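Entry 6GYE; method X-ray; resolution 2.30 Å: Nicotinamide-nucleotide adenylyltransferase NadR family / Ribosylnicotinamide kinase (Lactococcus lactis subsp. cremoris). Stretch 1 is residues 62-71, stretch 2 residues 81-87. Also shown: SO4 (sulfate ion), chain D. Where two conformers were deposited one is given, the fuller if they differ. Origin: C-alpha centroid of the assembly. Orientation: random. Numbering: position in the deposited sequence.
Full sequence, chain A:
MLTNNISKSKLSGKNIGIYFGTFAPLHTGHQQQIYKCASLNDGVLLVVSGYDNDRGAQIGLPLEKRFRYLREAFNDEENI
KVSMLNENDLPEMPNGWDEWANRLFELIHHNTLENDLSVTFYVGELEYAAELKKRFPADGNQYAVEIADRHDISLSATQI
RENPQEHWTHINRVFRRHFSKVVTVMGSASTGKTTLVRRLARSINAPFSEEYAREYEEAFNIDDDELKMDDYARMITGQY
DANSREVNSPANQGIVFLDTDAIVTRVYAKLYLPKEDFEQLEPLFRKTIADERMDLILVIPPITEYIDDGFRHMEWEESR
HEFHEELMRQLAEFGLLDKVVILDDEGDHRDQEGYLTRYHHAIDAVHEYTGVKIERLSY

Stretch 1 62-71: PLEKRFRYLR
Stretch 2 (81-87) KVSMLNE

At the apolar centre, Phe67 (chi1 t, chi2 79°) sets CD1 4.0 Å from Val82 CG1 and 3.9 Å from Met84 CB; its CE1 meets Val82 O edge-on at 3.6 Å. Buried Val82 (chi1 t) points toward the helix, and its CG1 also lies 3.8 Å from CB of buried Leu70 (chi1 -92°, chi2 m), so one branched methyl reaches two apolar neighbours. Met84 (chi1 -148°, then t, p) extends through chi2 to bring SD 4.5 Å from the Phe67 ring centroid, obliquely, while its CG lies 3.8 Å from Leu63 CG (Leu63 t, p); its long unbranched chain thus reaches both. Met84 and Leu63 stay partly exposed.

Helix 63-71 runs antiparallel to strand 81-86 (173°, axes 8.4 Å apart at closest), burying 463 Å² in all. By nearest CA atoms, Leu63 pairs with Asn86, Phe67 with Met84 and Arg71 with Val82. Helical phi/psi stay near -60/-43, with Pro62 (-67/168) as N-cap; Met84 is extended (-112/129). Strand alternation turns Ser83 and Leu85 away.

At the polar edge, Arg71 (m, m, t, chi4 83°) folds back to the strand: NE and NH2 both donate to Val82 O, at 2.9 and 3.2 Å. Lys81 NZ (t, p, t, t) lies over the guanidinium face, 3.6 Å from Arg71 NH2, a like-charge approach; NZ is hydrogen-bonded elsewhere in the structure.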

# COMPACT_ATOMS: atom_id res chain seq x y z
N PRO A 62 7.04 -8.67 -2.42
CA PRO A 62 8.10 -9.69 -2.37
C PRO A 62 8.54 -9.96 -0.94
O PRO A 62 8.22 -9.23 -0.00
CB PRO A 62 9.24 -9.07 -3.19
CG PRO A 62 9.01 -7.58 -3.07
CD PRO A 62 7.53 -7.36 -2.88
N LEU A 63 9.32 -11.04 -0.79
CA LEU A 63 9.69 -11.55 0.53
C LEU A 63 10.35 -10.47 1.40
O LEU A 63 10.02 -10.33 2.58
CB LEU A 63 10.62 -12.74 0.35
CG LEU A 63 11.19 -13.41 1.59
CD1 LEU A 63 10.08 -13.81 2.53
CD2 LEU A 63 12.01 -14.63 1.19
N GLU A 64 11.29 -9.71 0.83
CA GLU A 64 11.97 -8.68 1.62
C GLU A 64 10.98 -7.68 2.20
O GLU A 64 11.10 -7.27 3.36
CB GLU A 64 13.03 -7.98 0.77
CG GLU A 64 13.69 -6.76 1.41
CD GLU A 64 14.75 -7.10 2.46
OE1 GLU A 64 15.16 -8.28 2.52
OE2 GLU A 64 15.19 -6.20 3.20
N LYS A 65 9.96 -7.29 1.42
CA LYS A 65 9.01 -6.30 1.90
C LYS A 65 8.07 -6.88 2.95
O LYS A 65 7.77 -6.21 3.95
CB LYS A 65 8.21 -5.71 0.73
CG LYS A 65 7.15 -4.72 1.20
CD LYS A 65 6.32 -4.17 0.06
CE LYS A 65 7.13 -3.27 -0.84
NZ LYS A 65 6.31 -2.81 -2.01
N ARG A 66 7.59 -8.11 2.75
CA ARG A 66 6.76 -8.76 3.76
C ARG A 66 7.52 -8.93 5.06
O ARG A 66 6.96 -8.76 6.15
CB ARG A 66 6.26 -10.12 3.28
CG ARG A 66 5.62 -10.11 1.93
CD ARG A 66 4.92 -11.42 1.66
NE ARG A 66 5.39 -11.94 0.39
CZ ARG A 66 6.10 -13.04 0.24
NH1 ARG A 66 6.39 -13.82 1.27
NH2 ARG A 66 6.49 -13.38 -0.97
N PHE A 67 8.79 -9.30 4.97
CA PHE A 67 9.61 -9.41 6.18
C PHE A 67 9.67 -8.07 6.91
O PHE A 67 9.42 -8.01 8.11
CB PHE A 67 11.00 -9.92 5.81
CG PHE A 67 12.02 -9.76 6.89
CD1 PHE A 67 12.07 -10.65 7.95
CD2 PHE A 67 12.96 -8.74 6.83
CE1 PHE A 67 13.04 -10.52 8.94
CE2 PHE A 67 13.93 -8.60 7.81
CZ PHE A 67 13.97 -9.49 8.87
N ARG A 68 9.98 -6.98 6.18
CA ARG A 68 10.05 -5.66 6.84
C ARG A 68 8.70 -5.27 7.42
O ARG A 68 8.63 -4.81 8.56
CB ARG A 68 10.53 -4.58 5.87
CG ARG A 68 12.02 -4.63 5.53
CD ARG A 68 12.88 -4.57 6.78
NE ARG A 68 14.31 -4.35 6.51
CZ ARG A 68 14.88 -3.16 6.38
NH1 ARG A 68 14.16 -2.03 6.49
NH2 ARG A 68 16.19 -3.09 6.13
N TYR A 69 7.62 -5.51 6.68
CA TYR A 69 6.29 -5.16 7.19
C TYR A 69 5.97 -5.93 8.47
O TYR A 69 5.36 -5.38 9.40
CB TYR A 69 5.24 -5.43 6.12
CG TYR A 69 5.21 -4.41 5.02
CD1 TYR A 69 6.15 -3.38 4.97
CD2 TYR A 69 4.21 -4.44 4.04
CE1 TYR A 69 6.12 -2.43 3.97
CE2 TYR A 69 4.17 -3.48 3.03
CZ TYR A 69 5.12 -2.48 3.00
OH TYR A 69 5.08 -1.53 2.00
N LEU A 70 6.32 -7.22 8.52
CA LEU A 70 6.09 -8.01 9.72
C LEU A 70 6.90 -7.48 10.90
O LEU A 70 6.39 -7.42 12.03
CB LEU A 70 6.44 -9.49 9.47
CG LEU A 70 5.37 -10.49 9.00
CD1 LEU A 70 4.50 -10.96 10.16
CD2 LEU A 70 4.50 -9.91 7.92
N ARG A 71 8.16 -7.12 10.66
CA ARG A 71 8.97 -6.58 11.75
C ARG A 71 8.31 -5.35 12.33
O ARG A 71 8.24 -5.20 13.56
CB ARG A 71 10.38 -6.25 11.25
CG ARG A 71 11.33 -7.43 11.19
CD ARG A 71 11.74 -7.89 12.57
NE ARG A 71 12.79 -8.91 12.49
CZ ARG A 71 14.09 -8.64 12.35
NH1 ARG A 71 14.51 -7.39 12.28
NH2 ARG A 71 14.97 -9.62 12.28
N LYS A 81 9.77 -12.77 17.75
CA LYS A 81 10.81 -12.43 16.79
C LYS A 81 10.34 -12.81 15.39
O LYS A 81 9.62 -13.79 15.22
CB LYS A 81 12.12 -13.17 17.12
CG LYS A 81 13.31 -12.83 16.21
CD LYS A 81 13.85 -11.44 16.48
CE LYS A 81 15.07 -11.11 15.62
NZ LYS A 81 15.51 -9.71 15.88
N VAL A 82 10.75 -12.02 14.40
CA VAL A 82 10.40 -12.23 13.00
C VAL A 82 11.66 -12.54 12.22
O VAL A 82 12.65 -11.79 12.30
CB VAL A 82 9.70 -11.00 12.38
CG1 VAL A 82 9.46 -11.25 10.90
CG2 VAL A 82 8.39 -10.71 13.10
N SER A 83 11.62 -13.62 11.44
CA SER A 83 12.78 -14.09 10.69
C SER A 83 12.35 -14.51 9.30
O SER A 83 11.17 -14.80 9.04
CB SER A 83 13.48 -15.25 11.41
OG SER A 83 12.65 -16.40 11.41
N MET A 84 13.32 -14.57 8.40
CA MET A 84 13.09 -14.78 6.98
C MET A 84 13.64 -16.14 6.57
O MET A 84 14.79 -16.46 6.88
CB MET A 84 13.80 -13.68 6.17
CG MET A 84 13.13 -13.27 4.89
SD MET A 84 14.01 -11.91 4.08
CE MET A 84 15.35 -12.79 3.29
N LEU A 85 12.81 -16.95 5.90
CA LEU A 85 13.23 -18.22 5.30
C LEU A 85 13.22 -18.06 3.78
O LEU A 85 12.16 -18.13 3.16
CB LEU A 85 12.36 -19.39 5.72
CG LEU A 85 12.82 -20.72 5.09
CD1 LEU A 85 14.28 -20.97 5.40
CD2 LEU A 85 12.01 -21.88 5.59
N ASN A 86 14.40 -17.83 3.21
CA ASN A 86 14.57 -17.65 1.77
C ASN A 86 14.61 -19.02 1.09
O ASN A 86 15.50 -19.84 1.37
CB ASN A 86 15.86 -16.87 1.51
CG ASN A 86 16.05 -16.48 0.05
OD1 ASN A 86 15.60 -17.18 -0.86
ND2 ASN A 86 16.75 -15.38 -0.17
N GLU A 87 13.67 -19.27 0.18
CA GLU A 87 13.57 -20.59 -0.45
C GLU A 87 14.14 -20.64 -1.87
O GLU A 87 13.96 -21.65 -2.55
CB GLU A 87 12.11 -21.04 -0.46
CG GLU A 87 11.62 -21.50 0.90
CD GLU A 87 10.11 -21.63 0.98
OE1 GLU A 87 9.42 -21.00 0.14
OE2 GLU A 87 9.63 -22.38 1.86
S SO4 D . 3.61 -0.64 -0.92
O1 SO4 D . 3.24 -1.19 0.37
O2 SO4 D . 4.57 0.45 -0.71
O3 SO4 D . 4.24 -1.65 -1.75
O4 SO4 D . 2.41 -0.16 -1.62